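Local coordinates for NADH-rubredoxin oxidoreductase (Clostridium acetobutylicum, PDB 3KLJ), which uses its FAD cofactor to pass electrons from NADH to rubredoxin, which supplies oxygen-detoxifying electron transfer chains in this anaerobic bacterium, at residues S9-L15 with I103-I109; A27-C32 with G288-E294. All coordinates share one frame; numbering follows the deposited sequence.

Contact 1: S9-L15 with I103-I109; sequences STKILIL and IKYEKLI. With FAD (flavin-adenine dinucleotide), chain B.
Ile12, Leu13 and Ile14 pair with Lys107, Leu108 and Ile109 as neighbouring parallel strands in the FAD-binding domain. The sheet is of the Rossmann type and belongs to the glutathione reductase fold. Strand 12-15 lies inside the sheet, with strand 35-38 along its other edge. The axes of 12-15 and 107-109 come within 4.8 Å and diverge by 21°. Four nearly straight backbone bonds join them, alternating in direction from Lys107 N to Lys11 O through to Leu15 N to Ile109 O. Lys11 O also accepts Glu106 N, 3.0 Å away, so two donors hold this carbonyl where the strands begin. Beside it the side chains of Lys11 and Glu106 run alongside each other. Lys11 NZ is 3.8 Å from Glu106 OE2, a long salt bridge, and doubtful because Lys11 has two conformers.

Leu13 buries the largest area here and meets three side chains. Its CB meets Tyr105 CB at 3.6 Å, and its CG meets Ile103 CG2 at 3.8 Å. Leu108 CD1 lies alongside Leu13 CD1, while Leu108 CB sits over the centre of the Tyr105 ring. Ile12 and Ile109 pack on the other face, together with helix 19-28. Thr10 OG1, turned between its own backbone N and carbonyl carbon (chi1 50°), is buried without a polar partner. At the far end, Leu15 CD2 touches the adenine of FAD, 3.4 Å from N1A.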
loop_
_atom_site.group_PDB
_atom_site.type_symbol
_atom_site.label_atom_id
_atom_site.label_comp_id
_atom_site.label_asym_id
_atom_site.label_seq_id
_atom_site.Cartn_x
_atom_site.Cartn_y
_atom_site.Cartn_z
ATOM N N SER A 9 19.460 13.859 21.898
ATOM C CA SER A 9 18.438 14.839 21.541
ATOM C C SER A 9 18.732 15.451 20.172
ATOM O O SER A 9 19.886 15.753 19.860
ATOM C CB SER A 9 18.347 15.939 22.600
ATOM O OG SER A 9 19.359 16.910 22.420
ATOM N N THR A 10 17.687 15.621 19.362
ATOM C CA THR A 10 17.809 16.185 18.012
ATOM C C THR A 10 16.735 17.232 17.755
ATOM O O THR A 10 15.809 17.372 18.552
ATOM C CB THR A 10 17.703 15.095 16.907
ATOM O OG1 THR A 10 16.546 14.277 17.133
ATOM C CG2 THR A 10 18.932 14.227 16.905
ATOM N N LYS A 11 16.871 17.971 16.652
ATOM C CA LYS A 11 15.854 18.931 16.226
ATOM C C LYS A 11 14.660 18.167 15.641
ATOM O O LYS A 11 13.545 18.220 16.176
ATOM C CB LYS A 11 16.422 19.914 15.190
ATOM C CG LYS A 11 17.073 21.192 15.742
ATOM C CD LYS A 11 18.397 20.929 16.435
ATOM C CE LYS A 11 19.376 22.081 16.228
ATOM N NZ LYS A 11 18.778 23.402 16.566
ATOM N N ILE A 12 14.915 17.452 14.543
ATOM C CA ILE A 12 13.883 16.669 13.860
ATOM C C ILE A 12 14.082 15.180 14.094
ATOM O O ILE A 12 15.105 14.598 13.690
ATOM C CB ILE A 12 13.848 16.958 12.340
ATOM C CG1 ILE A 12 13.766 18.472 12.089
ATOM C CG2 ILE A 12 12.708 16.183 11.667
ATOM C CD1 ILE A 12 13.380 18.825 10.696
ATOM N N LEU A 13 13.100 14.585 14.767
ATOM C CA LEU A 13 13.050 13.151 14.981
ATOM C C LEU A 13 12.063 12.542 14.002
ATOM O O LEU A 13 10.900 12.945 13.952
ATOM C CB LEU A 13 12.582 12.826 16.393
ATOM C CG LEU A 13 13.305 11.714 17.157
ATOM C CD1 LEU A 13 12.358 10.950 18.084
ATOM C CD2 LEU A 13 14.089 10.769 16.250
ATOM N N ILE A 14 12.542 11.572 13.230
ATOM C CA ILE A 14 11.709 10.856 12.275
ATOM C C ILE A 14 11.516 9.416 12.742
ATOM O O ILE A 14 12.476 8.632 12.819
ATOM C CB ILE A 14 12.305 10.929 10.850
ATOM C CG1 ILE A 14 12.295 12.378 10.354
ATOM C CG2 ILE A 14 11.534 10.037 9.879
ATOM C CD1 ILE A 14 13.047 12.583 9.069
ATOM N N LEU A 15 10.268 9.085 13.055
ATOM C CA LEU A 15 9.896 7.778 13.566
ATOM C C LEU A 15 9.455 6.863 12.420
ATOM O O LEU A 15 8.312 6.942 11.942
ATOM C CB LEU A 15 8.792 7.944 14.618
ATOM C CG LEU A 15 8.608 6.883 15.701
ATOM C CD1 LEU A 15 7.709 7.411 16.855
ATOM C CD2 LEU A 15 8.045 5.583 15.113
ATOM N N ILE A 103 14.838 9.506 23.497
ATOM C CA ILE A 103 15.337 10.551 22.604
ATOM C C ILE A 103 14.462 11.801 22.673
ATOM O O ILE A 103 13.243 11.726 22.496
ATOM C CB ILE A 103 15.470 10.047 21.138
ATOM C CG1 ILE A 103 16.680 9.112 21.004
ATOM C CG2 ILE A 103 15.609 11.221 20.158
ATOM C CD1 ILE A 103 16.590 8.145 19.851
ATOM N N LYS A 104 15.095 12.942 22.937
ATOM C CA LYS A 104 14.413 14.231 22.940
ATOM C C LYS A 104 14.379 14.834 21.540
ATOM O O LYS A 104 15.360 14.757 20.798
ATOM C CB LYS A 104 15.064 15.201 23.941
ATOM C CG LYS A 104 14.289 16.512 24.144
ATOM C CD LYS A 104 14.345 17.019 25.587
ATOM C CE LYS A 104 15.706 17.604 25.952
ATOM N NZ LYS A 104 15.724 18.183 27.334
ATOM N N TYR A 105 13.243 15.426 21.189
ATOM C CA TYR A 105 13.066 16.074 19.896
ATOM C C TYR A 105 12.544 17.491 20.072
ATOM O O TYR A 105 12.004 17.820 21.121
ATOM C CB TYR A 105 12.084 15.271 19.027
ATOM C CG TYR A 105 10.669 15.187 19.577
ATOM C CD1 TYR A 105 9.756 16.223 19.359
ATOM C CD2 TYR A 105 10.242 14.073 20.306
ATOM C CE1 TYR A 105 8.462 16.161 19.853
ATOM C CE2 TYR A 105 8.942 13.999 20.804
ATOM C CZ TYR A 105 8.061 15.050 20.570
ATOM O OH TYR A 105 6.775 15.010 21.054
ATOM N N GLU A 106 12.683 18.315 19.034
ATOM C CA GLU A 106 11.971 19.593 18.967
ATOM C C GLU A 106 10.719 19.383 18.103
ATOM O O GLU A 106 9.635 19.872 18.425
ATOM C CB GLU A 106 12.855 20.702 18.389
ATOM C CG GLU A 106 14.194 20.892 19.107
ATOM C CD GLU A 106 14.957 22.132 18.636
ATOM O OE1 GLU A 106 14.409 22.889 17.801
ATOM O OE2 GLU A 106 16.103 22.352 19.102
ATOM N N LYS A 107 10.887 18.657 17.002
ATOM C CA LYS A 107 9.765 18.212 16.175
ATOM C C LYS A 107 9.821 16.714 15.900
ATOM O O LYS A 107 10.901 16.154 15.677
ATOM C CB LYS A 107 9.721 18.981 14.857
ATOM C CG LYS A 107 8.801 20.177 14.903
ATOM C CD LYS A 107 9.535 21.469 14.937
ATOM C CE LYS A 107 8.527 22.602 14.871
ATOM N NZ LYS A 107 9.219 23.913 14.851
ATOM N N LEU A 108 8.649 16.077 15.930
ATOM C CA LEU A 108 8.523 14.647 15.706
ATOM C C LEU A 108 7.699 14.383 14.450
ATOM O O LEU A 108 6.578 14.886 14.310
ATOM C CB LEU A 108 7.871 13.962 16.923
ATOM C CG LEU A 108 7.659 12.440 16.862
ATOM C CD1 LEU A 108 8.991 11.689 16.795
ATOM C CD2 LEU A 108 6.821 11.919 18.023
ATOM N N ILE A 109 8.255 13.596 13.535
ATOM C CA ILE A 109 7.514 13.187 12.348
ATOM C C ILE A 109 7.272 11.687 12.428
ATOM O O ILE A 109 8.229 10.901 12.411
ATOM C CB ILE A 109 8.283 13.533 11.062
ATOM C CG1 ILE A 109 8.512 15.054 10.971
ATOM C CG2 ILE A 109 7.559 12.989 9.831
ATOM C CD1 ILE A 109 9.402 15.472 9.809
HETATM P PA FAD B . 6.679 1.909 5.297
HETATM O O1A FAD B . 5.936 0.761 5.928
HETATM O O2A FAD B . 7.179 1.591 3.909
HETATM O O5B FAD B . 7.898 2.337 6.235
HETATM C C5B FAD B . 7.711 2.539 7.624
HETATM C C4B FAD B . 8.965 2.089 8.374
HETATM O O4B FAD B . 8.833 2.404 9.759
HETATM C C3B FAD B . 9.150 0.577 8.284
HETATM O O3B FAD B . 10.474 0.295 7.860
HETATM C C2B FAD B . 8.900 0.062 9.689
HETATM O O2B FAD B . 9.744 -1.015 10.030
HETATM C C1B FAD B . 9.212 1.284 10.542
HETATM N N9A FAD B . 8.522 1.288 11.845
HETATM C C8A FAD B . 7.271 0.811 12.131
HETATM N N7A FAD B . 7.023 1.015 13.446
HETATM C C5A FAD B . 8.091 1.620 14.004
HETATM C C6A FAD B . 8.360 2.040 15.308
HETATM N N6A FAD B . 7.593 1.624 16.317
HETATM N N1A FAD B . 9.580 2.636 15.579
HETATM C C2A FAD B . 10.518 2.814 14.579
HETATM N N3A FAD B . 10.247 2.384 13.293
HETATM C C4A FAD B . 9.046 1.799 13.008
HETATM N N1 FAD B . 2.192 1.086 -3.209
HETATM C C2 FAD B . 1.855 1.602 -4.442
HETATM O O2 FAD B . 1.502 2.766 -4.530
HETATM N N3 FAD B . 1.941 0.829 -5.582
HETATM C C4 FAD B . 2.351 -0.480 -5.491
HETATM O O4 FAD B . 2.403 -1.149 -6.527
HETATM C C4X FAD B . 2.683 -1.025 -4.242
HETATM N N5 FAD B . 3.108 -2.340 -4.125
HETATM C C5X FAD B . 3.439 -2.866 -2.891
HETATM C C6 FAD B . 3.862 -4.198 -2.780
HETATM C C7 FAD B . 4.205 -4.714 -1.520
HETATM C C7M FAD B . 4.658 -6.139 -1.395
HETATM C C8 FAD B . 4.114 -3.910 -0.384
HETATM C C8M FAD B . 4.469 -4.441 0.983
HETATM C C9 FAD B . 3.688 -2.593 -0.502
HETATM C C9A FAD B . 3.354 -2.065 -1.753
HETATM N N10 FAD B . 2.935 -0.740 -1.864
HETATM C C10 FAD B . 2.603 -0.224 -3.102
HETATM C "C1'" FAD B . 2.818 0.115 -0.646
HETATM C "C2'" FAD B . 4.017 1.019 -0.447
HETATM O "O2'" FAD B . 5.148 0.210 -0.198
HETATM C "C3'" FAD B . 3.718 1.901 0.748
HETATM O "O3'" FAD B . 2.651 2.777 0.434
HETATM C "C4'" FAD B . 4.908 2.736 1.190
HETATM O "O4'" FAD B . 6.022 1.902 1.479
HETATM C "C5'" FAD B . 4.523 3.485 2.459
HETATM O "O5'" FAD B . 5.689 4.092 2.955
HETATM P P FAD B . 5.764 4.519 4.484
HETATM O O1P FAD B . 7.100 5.200 4.732
HETATM O O2P FAD B . 4.564 5.343 4.883
HETATM O O3P FAD B . 5.646 3.143 5.321
#

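Contact 2: A27-C32 with G288-E294; sequences AALGKC and GLNACGE
Lys31 and Glu294 meet because both chains are extended beyond CG; Glu294 CG lies opposite its backbone N (chi1 -165°). The contact joins the end of helix 19-28 to the Schellman motif that ends helix 277-291. In that motif Glu294 N bonds Leu289 O, Gly293 N bonds Asn290 O, and Gly293 has positive phi. The turn places Glu294 where its OE1 can form a salt bridge with Lys31 NZ. The modelled 2.5 Å between Lys31 NZ and Glu294 OE1 is very short, so its exact value is doubtful.

Leu289 packs against Lys31 and Ala27. Leu289 CD1 lies 3.5 Å from Lys31 NZ and 3.9 Å from Ala27 CB. Gly288 lets the helices come close here, with its CA 4.2 Å from Ala27 CB.

Cys32 and Cys292 form a disulfide that links the loop after helix 19-28 to the end of helix 277-291, 260 positions later in the chain. Each cysteine is modelled in two conformers. In the conformer described, Cys292 SG is anti to its backbone N (chi1 -157°) and lies against the Lys31-Cys32 backbone. Here the two sulfurs are too far apart for a covalent bond, with Cys32 SG 3.6 Å from Cys292 SG.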
loop_
_atom_site.group_PDB
_atom_site.type_symbol
_atom_site.label_atom_id
_atom_site.label_comp_id
_atom_site.label_asym_id
_atom_site.label_seq_id
_atom_site.Cartn_x
_atom_site.Cartn_y
_atom_site.Cartn_z
ATOM N N ALA A 27 13.439 16.365 2.582
ATOM C CA ALA A 27 12.799 17.679 2.603
ATOM C C ALA A 27 13.395 18.604 3.673
ATOM O O ALA A 27 13.571 19.794 3.436
ATOM C CB ALA A 27 11.294 17.538 2.790
ATOM N N ALA A 28 13.710 18.042 4.839
ATOM C CA ALA A 28 14.309 18.791 5.953
ATOM C C ALA A 28 15.747 19.252 5.679
ATOM O O ALA A 28 16.238 20.179 6.332
ATOM C CB ALA A 28 14.260 17.954 7.229
ATOM N N LEU A 29 16.415 18.594 4.726
ATOM C CA LEU A 29 17.815 18.892 4.368
ATOM C C LEU A 29 18.061 20.336 3.951
ATOM O O LEU A 29 17.257 20.935 3.232
ATOM C CB LEU A 29 18.299 17.972 3.244
ATOM C CG LEU A 29 19.174 16.785 3.624
ATOM C CD1 LEU A 29 19.358 15.869 2.421
ATOM C CD2 LEU A 29 20.527 17.271 4.153
ATOM N N GLY A 30 19.182 20.883 4.406
ATOM C CA GLY A 30 19.548 22.270 4.128
ATOM C C GLY A 30 18.779 23.254 4.990
ATOM O O GLY A 30 19.338 24.258 5.439
ATOM N N LYS A 31 17.503 22.962 5.226
ATOM C CA LYS A 31 16.641 23.837 6.008
ATOM C C LYS A 31 16.862 23.632 7.515
ATOM O O LYS A 31 17.011 24.605 8.259
ATOM C CB LYS A 31 15.172 23.638 5.620
ATOM C CG LYS A 31 14.962 23.275 4.160
ATOM C CD LYS A 31 13.546 23.536 3.685
ATOM C CE LYS A 31 13.524 23.551 2.159
ATOM N NZ LYS A 31 12.319 24.219 1.602
ATOM N N CYS A 32 16.857 22.371 7.953
ATOM C CA CYS A 32 17.229 22.036 9.329
ATOM C C CYS A 32 18.534 21.265 9.341
ATOM O O CYS A 32 18.874 20.571 8.379
ATOM C CB CYS A 32 16.129 21.264 10.059
ATOM S SG CYS A 32 15.438 22.156 11.478
ATOM N N GLY A 288 8.257 17.117 6.414
ATOM C CA GLY A 288 9.625 17.587 6.626
ATOM C C GLY A 288 9.740 19.099 6.486
ATOM O O GLY A 288 10.378 19.767 7.312
ATOM N N LEU A 289 9.112 19.620 5.431
ATOM C CA LEU A 289 9.052 21.056 5.127
ATOM C C LEU A 289 8.409 21.865 6.255
ATOM O O LEU A 289 8.930 22.912 6.654
ATOM C CB LEU A 289 8.263 21.270 3.821
ATOM C CG LEU A 289 8.925 21.587 2.462
ATOM C CD1 LEU A 289 10.456 21.346 2.361
ATOM C CD2 LEU A 289 8.179 20.891 1.314
ATOM N N ASN A 290 7.273 21.380 6.758
ATOM C CA ASN A 290 6.548 22.052 7.842
ATOM C C ASN A 290 7.313 21.990 9.166
ATOM O O ASN A 290 7.382 22.982 9.898
ATOM C CB ASN A 290 5.147 21.455 8.006
ATOM C CG ASN A 290 4.122 22.087 7.080
ATOM O OD1 ASN A 290 3.538 23.131 7.394
ATOM N ND2 ASN A 290 3.872 21.447 5.959
ATOM N N ALA A 291 7.895 20.822 9.453
ATOM C CA ALA A 291 8.730 20.623 10.643
ATOM C C ALA A 291 9.916 21.593 10.669
ATOM O O ALA A 291 10.431 21.927 11.743
ATOM C CB ALA A 291 9.215 19.199 10.714
ATOM N N CYS A 292 10.324 22.049 9.488
ATOM C CA CYS A 292 11.383 23.046 9.374
ATOM C C CYS A 292 10.829 24.465 9.184
ATOM O O CYS A 292 11.556 25.385 8.813
ATOM C CB CYS A 292 12.353 22.678 8.256
ATOM S SG CYS A 292 13.963 23.440 8.477
ATOM N N GLY A 293 9.540 24.639 9.458
ATOM C CA GLY A 293 8.921 25.968 9.465
ATOM C C GLY A 293 8.487 26.538 8.126
ATOM O O GLY A 293 8.374 27.754 7.977
ATOM N N GLU A 294 8.238 25.666 7.154
ATOM C CA GLU A 294 7.705 26.074 5.859
ATOM C C GLU A 294 6.294 25.499 5.693
ATOM O O GLU A 294 6.125 24.273 5.564
ATOM C CB GLU A 294 8.629 25.581 4.748
ATOM C CG GLU A 294 8.392 26.233 3.410
ATOM C CD GLU A 294 9.075 25.490 2.290
ATOM O OE1 GLU A 294 10.325 25.516 2.229
ATOM O OE2 GLU A 294 8.356 24.886 1.466
#

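The two contacts are neighbours in the FAD-binding domain, with centres about 12 Å apart. Strand 12-15 of contact 1 leads directly into helix 19-28, whose end belongs to contact 2. The sheet and the helix ends meet through Ile12 and Ile109. Ile12 CD1 lies 3.7 Å from both Ala28 CB and Cys32 CB, and Ile109 CD1 lies 3.8 Å from Gly288 CA. Lys107 CD also packs 3.3 Å from Ala291 O. The contacts differ in their relation to the cofactor. Contact 1 reaches FAD through Leu15, whereas contact 2 lies away from it, with Gly288 CA 12.8 Å from the FAD phosphate oxygen O1P.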